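Local structure of putative (Helicobacter pylori, 4O8S) at residues 7-19 with 59-71. The protein belongs to the nucleotidyltransferase superfamily, in the AbiEii toxin family, and probably acts as a nucleotidyltransferase. Residues are numbered along the deposited sequence; the frame is centred on the assembly and turned at random.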
loop_
_atom_site.group_PDB
_atom_site.type_symbol
_atom_site.label_atom_id
_atom_site.label_comp_id
_atom_site.label_asym_id
_atom_site.label_seq_id
_atom_site.Cartn_x
_atom_site.Cartn_y
_atom_site.Cartn_z
ATOM N N LEU A 7 -6.511 -2.199 -16.814
ATOM C CA LEU A 7 -6.353 -0.820 -17.290
ATOM C C LEU A 7 -7.561 0.055 -16.958
ATOM O O LEU A 7 -7.414 1.212 -16.559
ATOM C CB LEU A 7 -6.116 -0.782 -18.806
ATOM C CG LEU A 7 -4.759 -1.204 -19.387
ATOM C CD1 LEU A 7 -4.712 -0.884 -20.884
ATOM C CD2 LEU A 7 -3.598 -0.530 -18.658
ATOM N N ASN A 8 -8.762 -0.475 -17.154
ATOM C CA ASN A 8 -9.943 0.304 -16.815
ATOM C C ASN A 8 -10.069 0.470 -15.303
ATOM O O ASN A 8 -10.465 1.533 -14.822
ATOM C CB ASN A 8 -11.192 -0.309 -17.439
ATOM C CG ASN A 8 -11.287 -0.007 -18.921
ATOM O OD1 ASN A 8 -11.048 1.126 -19.342
ATOM N ND2 ASN A 8 -11.597 -1.020 -19.722
ATOM N N HIS A 9 -9.690 -0.567 -14.561
ATOM C CA HIS A 9 -9.667 -0.500 -13.103
ATOM C C HIS A 9 -8.728 0.612 -12.613
ATOM O O HIS A 9 -9.110 1.440 -11.777
ATOM C CB HIS A 9 -9.236 -1.844 -12.521
ATOM C CG HIS A 9 -9.501 -1.983 -11.052
ATOM N ND1 HIS A 9 -10.778 -2.097 -10.536
ATOM C CD2 HIS A 9 -8.660 -2.049 -9.993
ATOM C CE1 HIS A 9 -10.708 -2.218 -9.222
ATOM N NE2 HIS A 9 -9.436 -2.192 -8.863
ATOM N N GLU A 10 -7.502 0.633 -13.131
ATOM C CA GLU A 10 -6.548 1.682 -12.753
ATOM C C GLU A 10 -7.083 3.067 -13.088
ATOM O O GLU A 10 -6.913 4.021 -12.324
ATOM C CB GLU A 10 -5.191 1.471 -13.443
ATOM C CG GLU A 10 -4.166 2.558 -13.056
ATOM C CD GLU A 10 -2.741 2.300 -13.545
ATOM O OE1 GLU A 10 -2.451 1.198 -14.068
ATOM O OE2 GLU A 10 -1.898 3.215 -13.384
ATOM N N LYS A 11 -7.728 3.185 -14.241
ATOM C CA LYS A 11 -8.272 4.469 -14.673
ATOM C C LYS A 11 -9.348 4.971 -13.707
ATOM O O LYS A 11 -9.404 6.163 -13.381
ATOM C CB LYS A 11 -8.846 4.328 -16.078
ATOM C CG LYS A 11 -9.566 5.561 -16.604
ATOM C CD LYS A 11 -10.245 5.204 -17.930
ATOM C CE LYS A 11 -10.807 6.419 -18.655
ATOM N NZ LYS A 11 -11.483 6.022 -19.938
ATOM N N LEU A 12 -10.200 4.060 -13.240
ATOM C CA LEU A 12 -11.221 4.450 -12.276
ATOM C C LEU A 12 -10.586 4.817 -10.953
ATOM O O LEU A 12 -10.954 5.819 -10.356
ATOM C CB LEU A 12 -12.244 3.331 -12.073
ATOM C CG LEU A 12 -13.247 3.488 -10.926
ATOM C CD1 LEU A 12 -14.165 4.687 -11.104
ATOM C CD2 LEU A 12 -14.063 2.200 -10.809
HETATM N N MSE A 13 -9.623 4.015 -10.495
HETATM C CA MSE A 13 -8.954 4.323 -9.232
HETATM C C MSE A 13 -8.299 5.701 -9.250
HETATM O O MSE A 13 -8.477 6.487 -8.311
HETATM C CB MSE A 13 -7.925 3.251 -8.885
HETATM C CG MSE A 13 -8.530 1.882 -8.581
HETATM SE SE MSE A 13 -7.121 0.759 -7.735
HETATM C CE MSE A 13 -5.810 0.704 -9.180
ATOM N N ARG A 14 -7.565 6.008 -10.323
ATOM C CA ARG A 14 -6.885 7.310 -10.447
ATOM C C ARG A 14 -7.839 8.499 -10.425
ATOM O O ARG A 14 -7.580 9.489 -9.748
ATOM C CB ARG A 14 -6.064 7.377 -11.743
ATOM C CG ARG A 14 -4.782 6.552 -11.730
ATOM C CD ARG A 14 -3.871 6.936 -12.911
ATOM N NE ARG A 14 -2.564 6.297 -12.786
ATOM C CZ ARG A 14 -1.544 6.815 -12.103
ATOM N NH1 ARG A 14 -1.675 7.989 -11.487
ATOM N NH2 ARG A 14 -0.391 6.157 -12.031
ATOM N N ALA A 15 -8.929 8.402 -11.181
ATOM C CA ALA A 15 -9.913 9.481 -11.234
ATOM C C ALA A 15 -10.456 9.749 -9.836
ATOM O O ALA A 15 -10.596 10.907 -9.402
ATOM C CB ALA A 15 -11.040 9.113 -12.168
ATOM N N ILE A 16 -10.753 8.671 -9.119
ATOM C CA ILE A 16 -11.275 8.822 -7.771
ATOM C C ILE A 16 -10.274 9.550 -6.891
ATOM O O ILE A 16 -10.611 10.570 -6.278
ATOM C CB ILE A 16 -11.649 7.447 -7.150
ATOM C CG1 ILE A 16 -12.947 6.943 -7.778
ATOM C CG2 ILE A 16 -11.814 7.556 -5.657
ATOM C CD1 ILE A 16 -13.239 5.472 -7.481
ATOM N N VAL A 17 -9.047 9.042 -6.817
ATOM C CA VAL A 17 -8.052 9.659 -5.930
ATOM C C VAL A 17 -7.777 11.124 -6.318
ATOM O O VAL A 17 -7.694 11.998 -5.451
ATOM C CB VAL A 17 -6.741 8.838 -5.880
ATOM C CG1 VAL A 17 -5.748 9.468 -4.909
ATOM C CG2 VAL A 17 -7.046 7.379 -5.463
ATOM N N LYS A 18 -7.672 11.401 -7.613
ATOM C CA LYS A 18 -7.489 12.784 -8.055
ATOM C C LYS A 18 -8.684 13.665 -7.637
ATOM O O LYS A 18 -8.503 14.802 -7.190
ATOM C CB LYS A 18 -7.240 12.824 -9.565
ATOM C CG LYS A 18 -5.804 12.392 -9.956
ATOM C CD LYS A 18 -5.706 12.001 -11.430
ATOM C CE LYS A 18 -4.299 12.226 -12.010
ATOM N NZ LYS A 18 -3.189 11.468 -11.336
ATOM N N ASN A 19 -9.897 13.128 -7.731
ATOM C CA ASN A 19 -11.069 13.888 -7.288
ATOM C C ASN A 19 -10.974 14.290 -5.821
ATOM O O ASN A 19 -11.402 15.376 -5.444
ATOM C CB ASN A 19 -12.370 13.117 -7.525
ATOM C CG ASN A 19 -13.610 13.972 -7.266
ATOM O OD1 ASN A 19 -14.025 14.167 -6.116
ATOM N ND2 ASN A 19 -14.196 14.499 -8.337
ATOM N N ARG A 59 -18.435 12.509 -4.341
ATOM C CA ARG A 59 -17.145 12.630 -5.013
ATOM C C ARG A 59 -16.922 11.443 -5.949
ATOM O O ARG A 59 -16.465 11.605 -7.087
ATOM C CB ARG A 59 -16.006 12.725 -3.991
ATOM C CG ARG A 59 -16.217 13.770 -2.900
ATOM C CD ARG A 59 -16.359 15.174 -3.478
ATOM N NE ARG A 59 -15.115 15.609 -4.098
ATOM C CZ ARG A 59 -14.401 16.662 -3.708
ATOM N NH1 ARG A 59 -14.812 17.429 -2.698
ATOM N NH2 ARG A 59 -13.271 16.955 -4.345
ATOM N N VAL A 60 -17.263 10.245 -5.482
ATOM C CA VAL A 60 -17.070 9.068 -6.313
ATOM C C VAL A 60 -17.894 9.152 -7.595
ATOM O O VAL A 60 -17.369 8.890 -8.687
ATOM C CB VAL A 60 -17.365 7.754 -5.560
ATOM C CG1 VAL A 60 -17.399 6.584 -6.534
ATOM C CG2 VAL A 60 -16.317 7.525 -4.491
ATOM N N LYS A 61 -19.167 9.527 -7.480
ATOM C CA LYS A 61 -19.999 9.640 -8.677
ATOM C C LYS A 61 -19.498 10.762 -9.599
ATOM O O LYS A 61 -19.459 10.601 -10.815
ATOM C CB LYS A 61 -21.489 9.778 -8.326
ATOM C CG LYS A 61 -21.894 11.096 -7.680
ATOM C CD LYS A 61 -22.393 12.132 -8.710
ATOM C CE LYS A 61 -22.929 13.399 -8.023
ATOM N NZ LYS A 61 -21.924 14.082 -7.147
ATOM N N SER A 62 -19.061 11.876 -9.021
ATOM C CA SER A 62 -18.574 12.983 -9.837
ATOM C C SER A 62 -17.157 12.711 -10.372
ATOM O O SER A 62 -16.654 13.454 -11.219
ATOM C CB SER A 62 -18.637 14.309 -9.064
ATOM O OG SER A 62 -17.508 14.473 -8.222
ATOM N N ALA A 63 -16.519 11.645 -9.885
ATOM C CA ALA A 63 -15.183 11.283 -10.365
ATOM C C ALA A 63 -15.222 10.337 -11.564
ATOM O O ALA A 63 -14.256 10.271 -12.330
ATOM C CB ALA A 63 -14.356 10.672 -9.245
ATOM N N ILE A 64 -16.314 9.583 -11.707
ATOM C CA ILE A 64 -16.425 8.584 -12.773
ATOM C C ILE A 64 -15.966 9.135 -14.126
ATOM O O ILE A 64 -16.520 10.124 -14.614
ATOM C CB ILE A 64 -17.866 8.047 -12.928
ATOM C CG1 ILE A 64 -18.395 7.533 -11.585
ATOM C CG2 ILE A 64 -17.899 6.933 -13.962
ATOM C CD1 ILE A 64 -17.532 6.437 -10.956
ATOM N N PRO A 65 -14.928 8.508 -14.713
ATOM C CA PRO A 65 -14.336 8.942 -15.983
ATOM C C PRO A 65 -15.048 8.307 -17.167
ATOM O O PRO A 65 -15.746 7.301 -17.010
ATOM C CB PRO A 65 -12.908 8.399 -15.896
ATOM C CG PRO A 65 -13.080 7.093 -15.113
ATOM C CD PRO A 65 -14.200 7.367 -14.120
ATOM N N ASN A 66 -14.871 8.890 -18.345
ATOM C CA ASN A 66 -15.508 8.375 -19.545
ATOM C C ASN A 66 -15.014 6.968 -19.859
ATOM O O ASN A 66 -13.833 6.672 -19.698
ATOM C CB ASN A 66 -15.256 9.325 -20.713
ATOM C CG ASN A 66 -16.116 9.006 -21.925
ATOM O OD1 ASN A 66 -15.598 8.736 -23.011
ATOM N ND2 ASN A 66 -17.435 9.035 -21.744
ATOM N N GLY A 67 -15.919 6.090 -20.279
ATOM C CA GLY A 67 -15.541 4.715 -20.548
ATOM C C GLY A 67 -15.883 3.768 -19.412
ATOM O O GLY A 67 -15.792 2.547 -19.569
ATOM N N ILE A 68 -16.267 4.330 -18.265
ATOM C CA ILE A 68 -16.673 3.528 -17.107
ATOM C C ILE A 68 -18.137 3.803 -16.790
ATOM O O ILE A 68 -18.565 4.963 -16.797
ATOM C CB ILE A 68 -15.836 3.866 -15.839
ATOM C CG1 ILE A 68 -14.332 3.718 -16.116
ATOM C CG2 ILE A 68 -16.273 2.987 -14.657
ATOM C CD1 ILE A 68 -13.884 2.270 -16.329
ATOM N N ILE A 69 -18.905 2.750 -16.519
ATOM C CA ILE A 69 -20.289 2.921 -16.076
ATOM C C ILE A 69 -20.422 2.579 -14.604
ATOM O O ILE A 69 -20.089 1.463 -14.196
ATOM C CB ILE A 69 -21.277 2.018 -16.843
ATOM C CG1 ILE A 69 -21.322 2.396 -18.325
ATOM C CG2 ILE A 69 -22.680 2.129 -16.231
ATOM C CD1 ILE A 69 -20.327 1.641 -19.185
ATOM N N LEU A 70 -20.907 3.532 -13.813
ATOM C CA LEU A 70 -21.190 3.276 -12.405
ATOM C C LEU A 70 -22.543 2.605 -12.244
ATOM O O LEU A 70 -23.593 3.226 -12.458
ATOM C CB LEU A 70 -21.158 4.572 -11.605
ATOM C CG LEU A 70 -21.411 4.436 -10.101
ATOM C CD1 LEU A 70 -20.496 3.380 -9.465
ATOM C CD2 LEU A 70 -21.233 5.792 -9.429
ATOM N N ASN A 71 -22.517 1.330 -11.877
ATOM C CA ASN A 71 -23.749 0.592 -11.602
ATOM C C ASN A 71 -24.356 0.912 -10.227
ATOM O O ASN A 71 -25.537 1.272 -10.123
ATOM C CB ASN A 71 -23.508 -0.913 -11.753
ATOM C CG ASN A 71 -23.296 -1.317 -13.202
ATOM O OD1 ASN A 71 -23.606 -0.550 -14.115
ATOM N ND2 ASN A 71 -22.768 -2.520 -13.422
#
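Asn19, on the last turn of the helix that includes residues 7-19, meets Arg59 at the polar end of this contact. Arg59 NE donates to Asn19 OD1 at 2.7 Å, nearly straight at 174°. NE lies in the carbonyl plane of Asn19, and OD1 lies in the guanidinium plane of Arg59. The amide and guanidinium planes stand 83° apart. Bends at chi2 and chi3 fold the arginine chain back over this oxygen. Its NH2, whose placement is less sure, lies near Asn19 O and appears to pair with Asp22. Asn19 ND2 makes a weak bond to Ser62 OG.

Apolar packing fills the middle. Ala63 CB sits 3.6 Å from Asn19 CB and also meets Ile16. Leu12 CD1 touches Ile64 CD1 at 3.8 Å and Pro65 CD at 4.0 Å. Ala15 CB rests against the same proline ring. Ile68 CD1 reaches Asn8 CB at 3.9 Å.

At the other end, the extended Lys11 chain runs past Pro65. Its NZ is modelled 2.5 Å from Asn66 O, so short that the exact geometry is doubtful. This carbonyl belongs to the type II turn Pro65-Ile68.

The chemistry implies an apolar seam with one firm polar link, Asn19-Arg59, and a less certain, exposed lysine contact. It joins helix 4-19 to the connection between helix 56-63 and strand 68-75; Leu12 and Ile68 both also touch Tyr89 of strand 82-91.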